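Local coordinates for tapirin (Caldicellulosiruptor kristjanssonii, PDB 6N2B), which probably binds cellulose, helping this extremely thermophilic bacterium adhere to plant biomass through a beta-helical, calcium-binding C-terminal domain, at residues 210-215 and 421-426; 487-492 and 505-510. All blocks are in the same frame, centred on the assembly; numbering follows the deposited sequence.

Contact 1 ties the end of strand 207-211 to the loop between helix 408-413 and strand 436-441, whereas contact 2 packs the strand and turn of residues 487-492 against strand 504-508. Their centres lie 19 Å apart and their nearest atoms about 6 Å apart, without touching. Strand 510-513 connects them: it follows strand 504-508 after a corner at Gly509, and runs parallel to strand 207-211. Contact 1 lies away from the calcium site. Contact 2 is nearer, the side chain of Phe489 being about 9 Å from that of Leu436 and about 11 Å from that of Glu465, two of the calcium-binding residues, yet neither contact supplies a ligand to the metal.

Contact 1 of 2, residues 210-215 and 421-426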
ATOM      1  N   TYR A 210      -5.916   2.746  -7.279  1.00 17.65           N
ATOM      2  CA  TYR A 210      -6.431   1.464  -7.745  1.00 19.02           C
ATOM      3  C   TYR A 210      -5.655   1.104  -8.998  1.00 16.12           C
ATOM      4  O   TYR A 210      -5.774   1.785 -10.019  1.00 24.25           O
ATOM      5  CB  TYR A 210      -7.928   1.532  -8.030  1.00 14.18           C
ATOM      6  CG  TYR A 210      -8.537   0.190  -8.364  1.00 21.31           C
ATOM      7  CD1 TYR A 210      -8.489  -0.315  -9.658  1.00 21.61           C
ATOM      8  CD2 TYR A 210      -9.166  -0.576  -7.384  1.00 22.10           C
ATOM      9  CE1 TYR A 210      -9.041  -1.537  -9.964  1.00 18.40           C
ATOM     10  CE2 TYR A 210      -9.726  -1.805  -7.681  1.00 13.41           C
ATOM     11  CZ  TYR A 210      -9.662  -2.280  -8.972  1.00 20.92           C
ATOM     12  OH  TYR A 210     -10.226  -3.503  -9.286  1.00 24.39           O
ATOM     13  N   SER A 211      -4.862   0.048  -8.927  1.00 13.98           N
ATOM     14  CA  SER A 211      -4.049  -0.386 -10.057  1.00 15.50           C
ATOM     15  C   SER A 211      -4.486  -1.785 -10.469  1.00 21.46           C
ATOM     16  O   SER A 211      -4.318  -2.745  -9.706  1.00 20.15           O
ATOM     17  CB  SER A 211      -2.565  -0.357  -9.708  1.00 14.72           C
ATOM     18  OG  SER A 211      -2.089   0.969  -9.659  1.00 17.90           O
ATOM     19  N   ARG A 212      -5.056  -1.896 -11.673  1.00 23.65           N
ATOM     20  CA  ARG A 212      -5.445  -3.202 -12.193  1.00 21.69           C
ATOM     21  C   ARG A 212      -4.219  -4.071 -12.430  1.00 19.02           C
ATOM     22  O   ARG A 212      -4.231  -5.275 -12.140  1.00 16.08           O
ATOM     23  CB  ARG A 212      -6.253  -3.027 -13.479  1.00 25.24           C
ATOM     24  CG  ARG A 212      -6.715  -4.330 -14.107  1.00 35.29           C
ATOM     25  CD  ARG A 212      -7.892  -4.111 -15.047  1.00 42.37           C
ATOM     26  NE  ARG A 212      -7.494  -4.320 -16.436  1.00 59.37           N
ATOM     27  CZ  ARG A 212      -7.303  -5.511 -17.001  1.00 67.94           C
ATOM     28  NH1 ARG A 212      -7.501  -6.633 -16.309  1.00 43.33           N
ATOM     29  NH2 ARG A 212      -6.931  -5.576 -18.276  1.00 79.52           N
ATOM     30  N   GLY A 213      -3.151  -3.476 -12.940  1.00 18.55           N
ATOM     31  CA  GLY A 213      -1.894  -4.182 -13.048  1.00 21.34           C
ATOM     32  C   GLY A 213      -0.982  -3.836 -11.891  1.00 25.90           C
ATOM     33  O   GLY A 213      -1.412  -3.825 -10.733  1.00 25.12           O
ATOM     34  N   SER A 214       0.275  -3.541 -12.194  1.00 27.26           N
ATOM     35  CA  SER A 214       1.257  -3.206 -11.184  1.00 24.74           C
ATOM     36  C   SER A 214       1.173  -1.720 -10.827  1.00 28.85           C
ATOM     37  O   SER A 214       0.479  -0.931 -11.478  1.00 23.96           O
ATOM     38  CB  SER A 214       2.656  -3.540 -11.680  1.00 34.02           C
ATOM     39  OG  SER A 214       3.172  -2.447 -12.430  1.00 38.15           O
ATOM     40  N   PHE A 215       1.907  -1.344  -9.773  1.00 28.15           N
ATOM     41  CA  PHE A 215       1.924   0.030  -9.261  1.00 22.51           C
ATOM     42  C   PHE A 215       3.347   0.333  -8.812  1.00 22.35           C
ATOM     43  O   PHE A 215       3.783  -0.124  -7.753  1.00 25.77           O
ATOM     44  CB  PHE A 215       0.941   0.230  -8.120  1.00 15.07           C
ATOM     45  CG  PHE A 215       1.092   1.548  -7.429  1.00 21.10           C
ATOM     46  CD1 PHE A 215       1.072   2.728  -8.149  1.00 23.10           C
ATOM     47  CD2 PHE A 215       1.247   1.612  -6.059  1.00 17.06           C
ATOM     48  CE1 PHE A 215       1.204   3.940  -7.512  1.00 21.04           C
ATOM     49  CE2 PHE A 215       1.386   2.820  -5.420  1.00 16.11           C
ATOM     50  CZ  PHE A 215       1.367   3.986  -6.141  1.00 22.23           C
ATOM     51  N   MET A 421     -15.501  -5.059 -13.343  1.00 22.03           N
ATOM     52  CA  MET A 421     -15.438  -4.069 -14.407  1.00 20.73           C
ATOM     53  C   MET A 421     -15.104  -4.766 -15.708  1.00 27.30           C
ATOM     54  O   MET A 421     -14.651  -5.916 -15.725  1.00 29.99           O
ATOM     55  CB  MET A 421     -14.401  -2.978 -14.118  1.00 20.66           C
ATOM     56  CG  MET A 421     -12.951  -3.472 -14.139  1.00 28.96           C
ATOM     57  SD  MET A 421     -11.732  -2.284 -13.507  1.00 34.75           S
ATOM     58  CE  MET A 421     -12.434  -1.878 -11.899  1.00 14.88           C
ATOM     59  N   SER A 422     -15.324  -4.047 -16.809  1.00 25.13           N
ATOM     60  CA  SER A 422     -14.972  -4.519 -18.149  1.00 28.18           C
ATOM     61  C   SER A 422     -14.222  -3.390 -18.840  1.00 25.31           C
ATOM     62  O   SER A 422     -14.829  -2.421 -19.301  1.00 28.78           O
ATOM     63  CB  SER A 422     -16.212  -4.937 -18.933  1.00 28.04           C
ATOM     64  OG  SER A 422     -17.093  -5.699 -18.114  1.00 23.46           O
ATOM     65  N   VAL A 423     -12.902  -3.494 -18.895  1.00 28.81           N
ATOM     66  CA  VAL A 423     -12.094  -2.445 -19.505  1.00 26.31           C
ATOM     67  C   VAL A 423     -12.185  -2.585 -21.018  1.00 31.52           C
ATOM     68  O   VAL A 423     -11.941  -3.664 -21.569  1.00 35.82           O
ATOM     69  CB  VAL A 423     -10.639  -2.518 -19.026  1.00 37.46           C
ATOM     70  CG1 VAL A 423      -9.772  -1.536 -19.795  1.00 40.20           C
ATOM     71  CG2 VAL A 423     -10.566  -2.218 -17.531  1.00 40.22           C
ATOM     72  N   THR A 424     -12.569  -1.498 -21.694  1.00 35.30           N
ATOM     73  CA  THR A 424     -12.524  -1.447 -23.145  1.00 34.22           C
ATOM     74  C   THR A 424     -11.548  -0.337 -23.512  1.00 29.96           C
ATOM     75  O   THR A 424     -10.323  -0.526 -23.361  1.00 42.12           O
ATOM     76  CB  THR A 424     -13.922  -1.242 -23.758  1.00 35.15           C
ATOM     77  OG1 THR A 424     -14.677  -0.306 -22.981  1.00 25.04           O
ATOM     78  CG2 THR A 424     -14.675  -2.570 -23.837  1.00 36.64           C
ATOM     79  N   THR A 425     -12.010   0.804 -23.995  1.00 22.86           N
ATOM     80  CA  THR A 425     -11.140   1.891 -24.406  1.00 25.89           C
ATOM     81  C   THR A 425     -11.442   3.134 -23.572  1.00 37.66           C
ATOM     82  O   THR A 425     -12.595   3.367 -23.164  1.00 38.13           O
ATOM     83  CB  THR A 425     -11.316   2.155 -25.915  1.00 40.24           C
ATOM     84  OG1 THR A 425     -10.603   1.144 -26.651  1.00 43.06           O
ATOM     85  CG2 THR A 425     -10.813   3.537 -26.327  1.00 43.83           C
ATOM     86  N   LEU A 426     -10.405   3.898 -23.277  1.00 38.50           N
ATOM     87  CA  LEU A 426     -10.744   5.102 -22.539  1.00 30.35           C
ATOM     88  C   LEU A 426     -11.075   6.235 -23.514  1.00 33.38           C
ATOM     89  O   LEU A 426     -10.389   6.399 -24.534  1.00 26.78           O
ATOM     90  CB  LEU A 426      -9.586   5.505 -21.630  1.00 25.03           C
ATOM     91  CG  LEU A 426      -9.609   4.932 -20.215  1.00 21.57           C
ATOM     92  CD1 LEU A 426      -9.959   3.481 -20.231  1.00 26.54           C
ATOM     93  CD2 LEU A 426      -8.270   5.147 -19.524  1.00 23.90           C
TER
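A chi1 of -173° sets the Tyr210 ring beside the carbonyl carbon and sends it out from strand 207-211 to meet Met421, whose side chain comes from the opposite direction. Met421 has CG lodged between its own backbone N and carbonyl carbon, and a bend at the last torsion (chi3 53°) swings the methyl CE onto the phenol end of the ring. CE lies 3.8 Å from Tyr210 OH and 3.9 Å from Tyr210 CE1, an oblique approach at one corner of the ring. A flexible thioether suits this place, since its terminal methyl can be steered to an aromatic group without a fixed branch. The same tyrosine ring stacks with Tyr229 and touches Leu204 and Phe417, so Met421 adds one wall to a small apolar cluster.

The second pair is Arg212 and Val423, closer to solvent. Methyl CG2 of Val423 lies 3.9 Å from Arg212 NE and 4.1 Å from Arg212 CD, reaching the arginine where its aliphatic chain passes into the guanidinium. Arginine fits here because it offers its CD methylene and NE to the valine methyl while its NH1 forms a salt bridge with Asp418.

Together the pairs lay a segment without regular secondary structure against the end of a beta-helix strand, whose backbone is paired with Ile511 and Thr513. No hydrogen bond crosses between residues 210-215 and 421-426, and their union is apolar and van der Waals; the polar tie is the salt bridge from Arg212 to Asp418, just before Met421 in the chain.

Contact 2 of 2, residues 487-492 and 505-510; sequences ITFSNP and LVIEGA
The ring of Phe489 is met obliquely by two methyl groups from strand 504-508, CD2 of Leu505 and CD1 of Ile507, while methyl CG2 of Ile487, two residues earlier in its own strand, lies on one face, 3.6 Å above the plane and offset toward the rim. The Leu505 and Phe489 side chains run at a slant to each other, Leu505 CD2 lying 3.3 Å from Phe489 CD2 and 3.7 Å from Phe489 CE2. Ile507 comes from the opposite direction to the phenylalanine, and its CD1 ends 4.1 Å from Phe489 CE2. With CG1 anti to its carbonyl carbon (chi1 -58°), the longer branch of the isoleucine is the one that reaches across. Pro492 completes the group, its CB 3.9 Å from Leu505 CD2, so that one leucine methyl serves both the aromatic ring and the proline.

These side chains belong to the buried interior between strand 487-489 with its neighbours and strand 504-508, toward the calcium-site end of the domain, consistent with a beta-helix whose strands form its faces. Strand 487-489 is flanked in parallel by strands 457-458 and 520-522, while strand 504-508 runs parallel to strand 526-531. Ile522 and Ile527, one from a neighbour of each strand, also touch both Phe489 and Leu505. Replacing Phe489 by an alanine would remove the ring and would probably leave a gap between the two faces, with the methyls of Leu505 and Ile507 lacking their aromatic partner.

Pro492, with its constrained phi, suits the turn leaving strand 487-489 and presents its CB to Leu505. Beyond strand 504-508 the chain turns a corner at Gly509 and continues as strand 510-513.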
ATOM      1  N   ILE A 487       1.828   7.550 -16.128  1.00 16.68           N
ATOM      2  CA  ILE A 487       1.627   8.969 -15.889  1.00 18.85           C
ATOM      3  C   ILE A 487       3.004   9.592 -15.732  1.00 20.03           C
ATOM      4  O   ILE A 487       3.841   9.070 -14.985  1.00 19.08           O
ATOM      5  CB  ILE A 487       0.749   9.199 -14.650  1.00 18.02           C
ATOM      6  CG1 ILE A 487      -0.686   8.761 -14.956  1.00 19.28           C
ATOM      7  CG2 ILE A 487       0.827  10.635 -14.186  1.00 12.25           C
ATOM      8  CD1 ILE A 487      -1.605   8.832 -13.775  1.00 13.96           C
ATOM      9  N   THR A 488       3.260  10.675 -16.469  1.00 16.79           N
ATOM     10  CA  THR A 488       4.586  11.282 -16.488  1.00 18.86           C
ATOM     11  C   THR A 488       4.463  12.784 -16.322  1.00 21.35           C
ATOM     12  O   THR A 488       3.834  13.448 -17.145  1.00 25.79           O
ATOM     13  CB  THR A 488       5.339  10.980 -17.781  1.00 22.59           C
ATOM     14  OG1 THR A 488       5.560   9.569 -17.897  1.00 37.06           O
ATOM     15  CG2 THR A 488       6.673  11.679 -17.746  1.00 27.16           C
ATOM     16  N   PHE A 489       5.089  13.321 -15.286  1.00 16.91           N
ATOM     17  CA  PHE A 489       5.139  14.752 -15.065  1.00 19.94           C
ATOM     18  C   PHE A 489       6.580  15.180 -15.334  1.00 25.36           C
ATOM     19  O   PHE A 489       7.445  15.099 -14.460  1.00 24.56           O
ATOM     20  CB  PHE A 489       4.668  15.075 -13.668  1.00 21.72           C
ATOM     21  CG  PHE A 489       3.225  14.710 -13.419  1.00 24.04           C
ATOM     22  CD1 PHE A 489       2.250  14.977 -14.374  1.00 24.97           C
ATOM     23  CD2 PHE A 489       2.841  14.087 -12.238  1.00 25.43           C
ATOM     24  CE1 PHE A 489       0.918  14.637 -14.148  1.00 23.76           C
ATOM     25  CE2 PHE A 489       1.515  13.756 -11.998  1.00 24.59           C
ATOM     26  CZ  PHE A 489       0.553  14.030 -12.949  1.00 26.84           C
ATOM     27  N   SER A 490       6.830  15.619 -16.572  1.00 26.79           N
ATOM     28  CA  SER A 490       8.173  15.968 -17.036  1.00 28.85           C
ATOM     29  C   SER A 490       8.644  17.321 -16.541  1.00 28.10           C
ATOM     30  O   SER A 490       9.855  17.583 -16.531  1.00 25.59           O
ATOM     31  CB  SER A 490       8.225  15.977 -18.569  1.00 27.41           C
ATOM     32  OG  SER A 490       8.668  14.723 -19.057  1.00 44.80           O
ATOM     33  N   ASN A 491       7.718  18.169 -16.154  1.00 21.93           N
ATOM     34  CA  ASN A 491       7.948  19.543 -15.774  1.00 20.05           C
ATOM     35  C   ASN A 491       6.904  19.930 -14.731  1.00 23.06           C
ATOM     36  O   ASN A 491       6.125  20.868 -14.940  1.00 19.03           O
ATOM     37  CB  ASN A 491       7.871  20.432 -17.013  1.00 19.70           C
ATOM     38  CG  ASN A 491       8.825  21.593 -16.940  1.00 27.21           C
ATOM     39  OD1 ASN A 491       9.613  21.699 -15.997  1.00 36.86           O
ATOM     40  ND2 ASN A 491       8.762  22.482 -17.929  1.00 29.49           N
ATOM     41  N   PRO A 492       6.857  19.231 -13.596  1.00 27.84           N
ATOM     42  CA  PRO A 492       5.730  19.425 -12.664  1.00 23.21           C
ATOM     43  C   PRO A 492       5.499  20.866 -12.209  1.00 24.06           C
ATOM     44  O   PRO A 492       4.359  21.197 -11.860  1.00 26.87           O
ATOM     45  CB  PRO A 492       6.095  18.518 -11.478  1.00 23.06           C
ATOM     46  CG  PRO A 492       7.550  18.215 -11.636  1.00 22.74           C
ATOM     47  CD  PRO A 492       7.818  18.228 -13.102  1.00 23.26           C
ATOM     48  N   LEU A 505       3.978  18.039  -5.989  1.00 27.47           N
ATOM     49  CA  LEU A 505       2.700  18.065  -6.680  1.00 20.84           C
ATOM     50  C   LEU A 505       1.618  17.543  -5.743  1.00 20.93           C
ATOM     51  O   LEU A 505       1.682  16.392  -5.312  1.00 26.91           O
ATOM     52  CB  LEU A 505       2.809  17.169  -7.898  1.00 20.48           C
ATOM     53  CG  LEU A 505       2.091  17.475  -9.179  1.00 26.73           C
ATOM     54  CD1 LEU A 505       2.081  18.979  -9.413  1.00 28.70           C
ATOM     55  CD2 LEU A 505       2.885  16.737 -10.249  1.00 18.22           C
ATOM     56  N   VAL A 506       0.627  18.359  -5.418  1.00 20.75           N
ATOM     57  CA  VAL A 506      -0.433  17.952  -4.495  1.00 23.84           C
ATOM     58  C   VAL A 506      -1.694  17.609  -5.299  1.00 23.15           C
ATOM     59  O   VAL A 506      -2.460  18.490  -5.705  1.00 23.43           O
ATOM     60  CB  VAL A 506      -0.698  19.028  -3.441  1.00 21.13           C
ATOM     61  CG1 VAL A 506      -1.839  18.612  -2.554  1.00 22.82           C
ATOM     62  CG2 VAL A 506       0.554  19.266  -2.614  1.00 21.52           C
ATOM     63  N   ILE A 507      -1.932  16.321  -5.519  1.00 13.71           N
ATOM     64  CA  ILE A 507      -3.134  15.855  -6.192  1.00 15.94           C
ATOM     65  C   ILE A 507      -4.150  15.419  -5.145  1.00 22.06           C
ATOM     66  O   ILE A 507      -3.903  14.470  -4.389  1.00 25.10           O
ATOM     67  CB  ILE A 507      -2.827  14.699  -7.149  1.00 21.89           C
ATOM     68  CG1 ILE A 507      -1.791  15.131  -8.193  1.00 19.49           C
ATOM     69  CG2 ILE A 507      -4.115  14.219  -7.798  1.00 14.90           C
ATOM     70  CD1 ILE A 507      -0.938  13.996  -8.706  1.00 13.22           C
ATOM     71  N   GLU A 508      -5.300  16.090  -5.115  1.00 19.09           N
ATOM     72  CA  GLU A 508      -6.408  15.732  -4.241  1.00 11.31           C
ATOM     73  C   GLU A 508      -7.465  15.024  -5.088  1.00 23.47           C
ATOM     74  O   GLU A 508      -8.084  15.649  -5.962  1.00 21.39           O
ATOM     75  CB  GLU A 508      -6.993  16.971  -3.572  1.00 13.60           C
ATOM     76  CG  GLU A 508      -5.985  17.831  -2.816  1.00 18.48           C
ATOM     77  CD  GLU A 508      -6.641  18.689  -1.720  1.00 23.17           C
ATOM     78  OE1 GLU A 508      -7.788  18.381  -1.339  1.00 21.77           O
ATOM     79  OE2 GLU A 508      -6.016  19.663  -1.232  1.00 21.26           O
ATOM     80  N   GLY A 509      -7.684  13.728  -4.822  1.00 18.54           N
ATOM     81  CA  GLY A 509      -8.605  12.924  -5.608  1.00 12.34           C
ATOM     82  C   GLY A 509      -8.205  11.462  -5.602  1.00 17.62           C
ATOM     83  O   GLY A 509      -8.227  10.846  -4.535  1.00 20.56           O
ATOM     84  N   ALA A 510      -7.840  10.883  -6.749  1.00  9.70           N
ATOM     85  CA  ALA A 510      -7.474   9.470  -6.792  1.00 12.79           C
ATOM     86  C   ALA A 510      -6.940   9.136  -8.178  1.00 16.20           C
ATOM     87  O   ALA A 510      -7.156   9.876  -9.136  1.00 20.09           O
ATOM     88  CB  ALA A 510      -8.652   8.549  -6.449  1.00 12.04           C
TER